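Side-chain contacts in b11L5F_LGL (Synthetic construct, PDB 6CZG), which forms a computationally designed antiparallel beta barrel, probably meant to bind a small fluorogenic ligand in its interior: residues A[9-14]-A[85-90]; A[41-46]-A[71-76]; A[29-34]-A[109-114]. All coordinates share one frame; numbering follows the deposited sequence.

Contact 1. Residues A[9-14]-A[85-90]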
loop_
_atom_site.group_PDB
_atom_site.type_symbol
_atom_site.label_atom_id
_atom_site.label_comp_id
_atom_site.label_asym_id
_atom_site.label_seq_id
_atom_site.Cartn_x
_atom_site.Cartn_y
_atom_site.Cartn_z
ATOM N N SER A 9 -3.619 -3.835 13.344
ATOM C CA SER A 9 -2.685 -4.159 14.416
ATOM C C SER A 9 -1.381 -4.727 13.875
ATOM O O SER A 9 -0.326 -4.543 14.492
ATOM C CB SER A 9 -3.325 -5.144 15.395
ATOM O OG SER A 9 -4.022 -4.461 16.423
ATOM N N LEU A 10 -1.425 -5.413 12.731
ATOM C CA LEU A 10 -0.237 -6.055 12.182
ATOM C C LEU A 10 0.490 -5.216 11.136
ATOM O O LEU A 10 1.625 -5.549 10.782
ATOM C CB LEU A 10 -0.608 -7.411 11.569
ATOM C CG LEU A 10 -1.092 -8.471 12.559
ATOM C CD1 LEU A 10 -1.369 -9.784 11.844
ATOM C CD2 LEU A 10 -0.077 -8.665 13.674
ATOM N N LEU A 11 -0.123 -4.143 10.640
ATOM C CA LEU A 11 0.452 -3.341 9.562
ATOM C C LEU A 11 1.611 -2.409 9.932
ATOM O O LEU A 11 2.478 -2.188 9.076
ATOM C CB LEU A 11 -0.651 -2.513 8.899
ATOM C CG LEU A 11 -1.318 -3.181 7.693
ATOM C CD1 LEU A 11 -2.413 -2.297 7.118
ATOM C CD2 LEU A 11 -0.282 -3.528 6.632
ATOM N N PRO A 12 1.675 -1.822 11.134
ATOM C CA PRO A 12 2.730 -0.831 11.404
ATOM C C PRO A 12 4.127 -1.358 11.104
ATOM O O PRO A 12 4.482 -2.480 11.474
ATOM C CB PRO A 12 2.555 -0.531 12.895
ATOM C CG PRO A 12 1.126 -0.758 13.145
ATOM C CD PRO A 12 0.752 -1.927 12.283
ATOM N N GLY A 13 4.928 -0.531 10.426
ATOM C CA GLY A 13 6.285 -0.890 10.078
ATOM C C GLY A 13 6.526 -0.751 8.589
ATOM O O GLY A 13 5.772 -0.081 7.876
ATOM N N THR A 14 7.592 -1.395 8.118
ATOM C CA THR A 14 8.049 -1.277 6.740
ATOM C C THR A 14 7.821 -2.582 5.984
ATOM O O THR A 14 8.078 -3.672 6.511
ATOM C CB THR A 14 9.532 -0.891 6.695
ATOM O OG1 THR A 14 9.695 0.434 7.216
ATOM C CG2 THR A 14 10.069 -0.935 5.270
ATOM N N GLY A 85 -7.461 0.815 -3.335
ATOM C CA GLY A 85 -7.539 -0.632 -3.365
ATOM C C GLY A 85 -7.856 -1.221 -2.012
ATOM O O GLY A 85 -8.437 -0.561 -1.149
ATOM N N GLN A 86 -7.478 -2.487 -1.848
ATOM C CA GLN A 86 -7.747 -3.238 -0.631
ATOM C C GLN A 86 -6.517 -4.046 -0.252
ATOM O O GLN A 86 -5.927 -4.718 -1.102
ATOM C CB GLN A 86 -8.953 -4.168 -0.820
ATOM C CG GLN A 86 -9.148 -5.177 0.297
ATOM C CD GLN A 86 -10.402 -6.011 0.114
ATOM O OE1 GLN A 86 -11.450 -5.498 -0.274
ATOM N NE2 GLN A 86 -10.296 -7.305 0.390
ATOM N N LEU A 87 -6.135 -3.979 1.022
ATOM C CA LEU A 87 -5.062 -4.799 1.566
ATOM C C LEU A 87 -5.666 -5.984 2.304
ATOM O O LEU A 87 -6.538 -5.809 3.160
ATOM C CB LEU A 87 -4.169 -3.990 2.508
ATOM C CG LEU A 87 -3.095 -3.116 1.858
ATOM C CD1 LEU A 87 -2.477 -2.170 2.877
ATOM C CD2 LEU A 87 -2.028 -3.973 1.198
ATOM N N THR A 88 -5.203 -7.185 1.972
ATOM C CA THR A 88 -5.715 -8.417 2.561
ATOM C C THR A 88 -4.614 -9.070 3.382
ATOM O O THR A 88 -3.521 -9.327 2.869
ATOM C CB THR A 88 -6.216 -9.378 1.483
ATOM O OG1 THR A 88 -7.244 -8.741 0.714
ATOM C CG2 THR A 88 -6.770 -10.645 2.116
ATOM N N LEU A 89 -4.904 -9.331 4.654
ATOM C CA LEU A 89 -3.961 -10.024 5.524
ATOM C C LEU A 89 -3.868 -11.485 5.103
ATOM O O LEU A 89 -4.844 -12.234 5.210
ATOM C CB LEU A 89 -4.396 -9.902 6.981
ATOM C CG LEU A 89 -3.651 -10.792 7.981
ATOM C CD1 LEU A 89 -2.200 -10.360 8.107
ATOM C CD2 LEU A 89 -4.338 -10.774 9.339
ATOM N N ASP A 90 -2.695 -11.890 4.623
ATOM C CA ASP A 90 -2.415 -13.286 4.309
ATOM C C ASP A 90 -1.651 -13.982 5.423
ATOM O O ASP A 90 -1.945 -15.137 5.749
ATOM C CB ASP A 90 -1.622 -13.388 3.002
ATOM C CG ASP A 90 -1.797 -14.729 2.316
ATOM O OD1 ASP A 90 -2.535 -14.794 1.310
ATOM O OD2 ASP A 90 -1.199 -15.720 2.786
#
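The L11-L87 and L10-L89 pairs bring no aromatic ring of their own; the rings around them are phenylalanines of neighbouring strands. L11 lays its CD2 methyl over one face of F33, and L87 approaches the same side of that ring more obliquely. Two further rings come from strand 94-101: F95 touches both L11 and L89, and F97 touches L87. The one flat group within the segments that bonds here is the Q86 amide, whose NE2 makes a weak hydrogen bond to T88 OG1.

The contact proper is two leucine pairs. At the outer end, L10, of helix 6-10, sets its CD1 3.9 Å from L89 CD1. The same L10 methyl lies 4.0 Å from L89 CD2, so one methyl of L10 meets both branches of its partner. The two side chains cross at about a right angle, which makes this a local touch between branch ends and not a lengthwise packing. In L89 the branch point is turned anti to the backbone N (chi1 169°), which carries both methyls towards the helix.

Deeper in, the packing is looser: L11 CD1 stands 4.2 Å from L87 CD1. No hydrogen bond crosses between the segments. The backbone of 9-14 is held by other partners, with L11 O taking a bond from W15 NE1 and P12 O one from R113 NH1. A disulfide from C5 to C63 ties this end of the chain to strand 54-65.

In fold terms, a short N-terminal helix and the turn after it pack against the inward leucines of strand 81-91, consistent with a helical lid over one end of an eight-stranded antiparallel barrel.

Contact 2. Residues A[41-46]-A[71-76]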
loop_
_atom_site.group_PDB
_atom_site.type_symbol
_atom_site.label_atom_id
_atom_site.label_comp_id
_atom_site.label_asym_id
_atom_site.label_seq_id
_atom_site.Cartn_x
_atom_site.Cartn_y
_atom_site.Cartn_z
ATOM N N LEU A 41 -4.432 3.990 9.701
ATOM C CA LEU A 41 -2.994 4.203 9.734
ATOM C C LEU A 41 -2.603 5.096 8.568
ATOM O O LEU A 41 -3.288 5.135 7.544
ATOM C CB LEU A 41 -2.213 2.883 9.652
ATOM C CG LEU A 41 -2.468 1.832 10.729
ATOM C CD1 LEU A 41 -3.159 0.633 10.116
ATOM C CD2 LEU A 41 -1.164 1.415 11.382
ATOM N N ASP A 42 -1.510 5.832 8.731
ATOM C CA ASP A 42 -0.933 6.582 7.627
ATOM C C ASP A 42 0.026 5.689 6.853
ATOM O O ASP A 42 0.806 4.937 7.446
ATOM C CB ASP A 42 -0.204 7.828 8.132
ATOM C CG ASP A 42 -1.150 8.876 8.678
ATOM O OD1 ASP A 42 -2.259 9.022 8.122
ATOM O OD2 ASP A 42 -0.786 9.555 9.661
ATOM N N VAL A 43 -0.037 5.767 5.526
ATOM C CA VAL A 43 0.807 4.956 4.657
ATOM C C VAL A 43 1.675 5.880 3.815
ATOM O O VAL A 43 1.189 6.876 3.264
ATOM C CB VAL A 43 -0.023 4.006 3.768
ATOM C CG1 VAL A 43 -1.044 4.774 2.943
ATOM C CG2 VAL A 43 0.891 3.192 2.863
ATOM N N LYS A 44 2.966 5.563 3.745
ATOM C CA LYS A 44 3.917 6.258 2.889
ATOM C C LYS A 44 4.541 5.243 1.944
ATOM O O LYS A 44 5.148 4.264 2.393
ATOM C CB LYS A 44 4.993 6.963 3.715
ATOM C CG LYS A 44 4.498 8.203 4.440
ATOM C CD LYS A 44 5.651 9.121 4.806
ATOM C CE LYS A 44 5.280 10.044 5.955
ATOM N NZ LYS A 44 4.099 9.546 6.711
ATOM N N ALA A 45 4.390 5.473 0.644
ATOM C CA ALA A 45 4.934 4.597 -0.383
ATOM C C ALA A 45 6.148 5.262 -1.013
ATOM O O ALA A 45 6.085 6.430 -1.410
ATOM C CB ALA A 45 3.883 4.285 -1.451
ATOM N N GLN A 46 7.249 4.521 -1.100
ATOM C CA GLN A 46 8.476 5.015 -1.705
ATOM C C GLN A 46 8.914 4.062 -2.805
ATOM O O GLN A 46 8.811 2.840 -2.659
ATOM C CB GLN A 46 9.593 5.166 -0.663
ATOM N N VAL A 71 -7.547 1.178 0.971
ATOM C CA VAL A 71 -6.278 1.808 0.623
ATOM C C VAL A 71 -6.550 3.029 -0.243
ATOM O O VAL A 71 -7.185 2.919 -1.300
ATOM C CB VAL A 71 -5.335 0.837 -0.107
ATOM C CG1 VAL A 71 -4.057 1.551 -0.525
ATOM C CG2 VAL A 71 -5.022 -0.351 0.777
ATOM N N ASP A 72 -6.048 4.184 0.196
ATOM C CA ASP A 72 -6.174 5.448 -0.527
ATOM C C ASP A 72 -4.833 6.168 -0.441
ATOM O O ASP A 72 -4.449 6.636 0.635
ATOM C CB ASP A 72 -7.296 6.307 0.058
ATOM C CG ASP A 72 -7.651 7.484 -0.828
ATOM O OD1 ASP A 72 -7.058 8.568 -0.640
ATOM O OD2 ASP A 72 -8.524 7.326 -1.705
ATOM N N ILE A 73 -4.121 6.252 -1.565
ATOM C CA ILE A 73 -2.804 6.877 -1.625
ATOM C C ILE A 73 -2.790 7.893 -2.759
ATOM O O ILE A 73 -3.405 7.673 -3.809
ATOM C CB ILE A 73 -1.685 5.829 -1.823
ATOM C CG1 ILE A 73 -1.845 4.672 -0.835
ATOM C CG2 ILE A 73 -0.313 6.469 -1.673
ATOM C CD1 ILE A 73 -0.779 3.604 -0.966
ATOM N N THR A 74 -2.100 9.011 -2.544
ATOM C CA THR A 74 -1.934 10.046 -3.555
ATOM C C THR A 74 -0.451 10.287 -3.797
ATOM O O THR A 74 0.338 10.355 -2.848
ATOM C CB THR A 74 -2.619 11.353 -3.131
ATOM O OG1 THR A 74 -3.990 11.092 -2.806
ATOM C CG2 THR A 74 -2.558 12.381 -4.253
ATOM N N TYR A 75 -0.075 10.419 -5.071
ATOM C CA TYR A 75 1.316 10.604 -5.489
ATOM C C TYR A 75 1.468 11.984 -6.115
ATOM O O TYR A 75 1.302 12.140 -7.336
ATOM C CB TYR A 75 1.743 9.517 -6.476
ATOM C CG TYR A 75 1.836 8.128 -5.886
ATOM C CD1 TYR A 75 0.696 7.363 -5.675
ATOM C CD2 TYR A 75 3.067 7.576 -5.553
ATOM C CE1 TYR A 75 0.777 6.090 -5.143
ATOM C CE2 TYR A 75 3.158 6.303 -5.021
ATOM C CZ TYR A 75 2.010 5.565 -4.817
ATOM O OH TYR A 75 2.098 4.299 -4.288
ATOM N N PRO A 76 1.779 13.014 -5.322
ATOM C CA PRO A 76 1.908 14.363 -5.903
ATOM C C PRO A 76 2.988 14.467 -6.966
ATOM O O PRO A 76 2.802 15.175 -7.963
ATOM C CB PRO A 76 2.226 15.240 -4.682
ATOM C CG PRO A 76 1.728 14.463 -3.507
ATOM C CD PRO A 76 1.932 13.021 -3.857
#
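Strands 40-48 and 68-75 run in the same general direction, approaching most closely at V43 and I73 with 7.5 Å between their CA atoms. They are second neighbours in the closed antiparallel barrel: strand 54-65 lies between them and pairs with both, so no hydrogen bond joins the two segments and what meets is side chains on the inner surface. The strand between has glycines where the backbone bonds to the first segment, G59 with V43 and G57 with A45. With no side chains there, the residues flanking that strand can meet across it.

V43 and I73 form the aliphatic half. Their side chains cross at about a right angle, with V43 CG1 3.9 Å from I73 CG1 and 4.1 Å from I73 CD1. The other branch, V43 CG2, touches the same end methyl, I73 CD1, at 4.2 Å, so the isoleucine tip is met by both valine methyls. V43 holds CG1 between its backbone N and carbonyl carbon (chi1 56°), a crowded position that gives this methyl to the isoleucine.

M31 of strand 26-37 packs on both A45 and I73 and extends the apolar patch. Further along, Y75 leans its ring over the intervening strand, touching I55, while M81 and V83 pack on it from strand 81-91. Its phenol end arrives at A45: the alanine CB is oblique to the ring, 4.1 Å from Y75 CZ, and only 3.4 Å from Y75 OH, meeting the hydroxyl oxygen at about 111° to the CZ-OH bond.

Contact 3. Residues A[29-34]-A[109-114]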
loop_
_atom_site.group_PDB
_atom_site.type_symbol
_atom_site.label_atom_id
_atom_site.label_comp_id
_atom_site.label_asym_id
_atom_site.label_seq_id
_atom_site.Cartn_x
_atom_site.Cartn_y
_atom_site.Cartn_z
ATOM N N GLY A 29 9.231 -1.370 -4.237
ATOM C CA GLY A 29 9.563 -0.284 -3.341
ATOM C C GLY A 29 9.253 -0.649 -1.910
ATOM O O GLY A 29 9.237 -1.824 -1.543
ATOM N N GLN A 30 9.020 0.379 -1.098
ATOM C CA GLN A 30 8.719 0.205 0.314
ATOM C C GLN A 30 7.438 0.943 0.670
ATOM O O GLN A 30 7.105 1.970 0.074
ATOM C CB GLN A 30 9.862 0.711 1.202
ATOM C CG GLN A 30 11.147 -0.091 1.090
ATOM C CD GLN A 30 11.930 0.228 -0.169
ATOM O OE1 GLN A 30 12.353 -0.672 -0.895
ATOM N NE2 GLN A 30 12.129 1.515 -0.434
ATOM N N MET A 31 6.728 0.407 1.662
ATOM C CA MET A 31 5.537 1.035 2.215
ATOM C C MET A 31 5.651 1.050 3.732
ATOM O O MET A 31 5.870 0.003 4.350
ATOM C CB MET A 31 4.267 0.299 1.778
ATOM C CG MET A 31 3.659 0.841 0.495
ATOM S SD MET A 31 2.170 -0.040 -0.011
ATOM C CE MET A 31 1.955 0.591 -1.673
ATOM N N HIS A 32 5.505 2.232 4.325
ATOM C CA HIS A 32 5.628 2.420 5.764
ATOM C C HIS A 32 4.271 2.778 6.356
ATOM O O HIS A 32 3.594 3.685 5.861
ATOM C CB HIS A 32 6.648 3.513 6.087
ATOM C CG HIS A 32 7.917 3.406 5.301
ATOM N ND1 HIS A 32 8.848 2.414 5.522
ATOM C CD2 HIS A 32 8.411 4.166 4.295
ATOM C CE1 HIS A 32 9.860 2.566 4.687
ATOM N NE2 HIS A 32 9.619 3.623 3.931
ATOM N N PHE A 33 3.881 2.066 7.411
ATOM C CA PHE A 33 2.606 2.279 8.082
ATOM C C PHE A 33 2.852 2.731 9.514
ATOM O O PHE A 33 3.592 2.076 10.260
ATOM C CB PHE A 33 1.755 1.005 8.071
ATOM C CG PHE A 33 1.385 0.534 6.693
ATOM C CD1 PHE A 33 2.246 -0.272 5.967
ATOM C CD2 PHE A 33 0.174 0.894 6.127
ATOM C CE1 PHE A 33 1.908 -0.708 4.698
ATOM C CE2 PHE A 33 -0.171 0.460 4.860
ATOM C CZ PHE A 33 0.698 -0.341 4.145
ATOM N N GLN A 34 2.225 3.847 9.891
ATOM C CA GLN A 34 2.265 4.400 11.233
ATOM C C GLN A 34 0.851 4.570 11.776
ATOM O O GLN A 34 -0.035 5.042 11.054
ATOM C CB GLN A 34 2.988 5.756 11.253
ATOM C CG GLN A 34 4.421 5.687 11.756
ATOM N N GLY A 109 -0.474 -6.568 -5.926
ATOM C CA GLY A 109 0.820 -6.412 -5.288
ATOM C C GLY A 109 0.954 -7.297 -4.070
ATOM O O GLY A 109 -0.022 -7.844 -3.552
ATOM N N THR A 110 2.198 -7.433 -3.619
ATOM C CA THR A 110 2.523 -8.199 -2.426
ATOM C C THR A 110 3.371 -7.349 -1.492
ATOM O O THR A 110 4.312 -6.673 -1.928
ATOM C CB THR A 110 3.265 -9.498 -2.766
ATOM O OG1 THR A 110 2.429 -10.326 -3.584
ATOM C CG2 THR A 110 3.633 -10.260 -1.499
ATOM N N LEU A 111 3.017 -7.388 -0.208
ATOM C CA LEU A 111 3.727 -6.694 0.860
ATOM C C LEU A 111 4.408 -7.742 1.731
ATOM O O LEU A 111 3.734 -8.544 2.388
ATOM C CB LEU A 111 2.768 -5.840 1.687
ATOM C CG LEU A 111 2.372 -4.465 1.147
ATOM C CD1 LEU A 111 1.375 -4.585 0.003
ATOM C CD2 LEU A 111 1.814 -3.592 2.261
ATOM N N GLN A 112 5.737 -7.734 1.737
ATOM C CA GLN A 112 6.533 -8.672 2.515
ATOM C C GLN A 112 7.173 -7.927 3.677
ATOM O O GLN A 112 7.849 -6.916 3.468
ATOM C CB GLN A 112 7.604 -9.334 1.645
ATOM C CG GLN A 112 8.357 -10.461 2.331
ATOM C CD GLN A 112 7.455 -11.624 2.694
ATOM O OE1 GLN A 112 6.655 -12.083 1.880
ATOM N NE2 GLN A 112 7.582 -12.108 3.926
ATOM N N ARG A 113 6.956 -8.426 4.892
ATOM C CA ARG A 113 7.439 -7.745 6.087
ATOM C C ARG A 113 8.946 -7.533 6.030
ATOM O O ARG A 113 9.711 -8.473 5.794
ATOM C CB ARG A 113 7.064 -8.544 7.337
ATOM C CG ARG A 113 7.911 -8.229 8.561
ATOM C CD ARG A 113 7.635 -6.832 9.093
ATOM N NE ARG A 113 6.361 -6.752 9.800
ATOM C CZ ARG A 113 5.801 -5.615 10.197
ATOM N NH1 ARG A 113 6.403 -4.457 9.957
ATOM N NH2 ARG A 113 4.639 -5.632 10.837
ATOM N N GLN A 114 9.369 -6.289 6.245
ATOM C CA GLN A 114 10.781 -5.941 6.340
ATOM C C GLN A 114 11.050 -5.486 7.769
ATOM O O GLN A 114 10.552 -4.439 8.197
ATOM C CB GLN A 114 11.155 -4.856 5.332
ATOM C CG GLN A 114 12.466 -4.146 5.642
ATOM C CD GLN A 114 13.677 -4.907 5.133
ATOM O OE1 GLN A 114 13.728 -5.314 3.973
ATOM N NE2 GLN A 114 14.660 -5.105 6.005
#
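Apolar contact comes first: L111 meets both M31 and F33, and does so through a single methyl, CD2. This methyl lies 3.8 Å from F33 CE1 and 3.9 Å from F33 CZ, at the far corner of the phenylalanine. It comes in obliquely to the ring plane, and the two side chains cross at about a right angle. L111 CG stands beside its backbone N, anti to the carbonyl carbon (chi1 -81°), and the second torsion then swings CD2 inwards to the ring.

The sulfur contact is a separate and looser matter. M31 SD stands 4.2 Å from L111 CD2, an ordinary van der Waals approach. M31 is extended beyond its first torsion, with chi2 at 180°, so the thioether is carried well into the interior.

Ring on ring, F33 has an aromatic neighbour in W15, the planes turned about 85° to each other. W15 belongs to strand 13-20, which lies between the two strands of this contact in the barrel. V17 of that strand touches both M31 and L111, while F95 packs on L111 from strand 94-101.

Hydrogen bonds are absent across the segments. Polar groups of strand 26-37 bond to other parts of the chain: H32 ND1 with T14 OG1, and Q30 OE1 with Q16 NE2. The backbone of M31 pairs with W15 of the strand between.

Chemically, then, two strands that are not sheet neighbours are joined here by dispersion and shape alone. M31 and F33 face inward with H32 between them, and L111 does so between T110 and Q112, which suits a designed barrel with an apolar interior and a more polar outer surface.

Overall arrangement
All three contacts draw on one barrel interior, with F33 as a common meeting point. Contacts 1 and 3 are closest, their centres 8 Å apart, and are joined by backbone pairing of G13 with F33. Contact 2 sits 11 Å from contact 3 and 13 Å from contact 1, centre to centre. It meets contact 3 where V43 CG2 comes 3.5 Å from F33 CE2, on the opposite side of the ring from L11, and contact 1 where L87 CG packs 3.5 Å from V71 CG2. Contact 1 lies towards the helix-bearing end, whereas contacts 2 and 3 span single intervening strands. Any ligand pocket would probably be lined by such inward side chains.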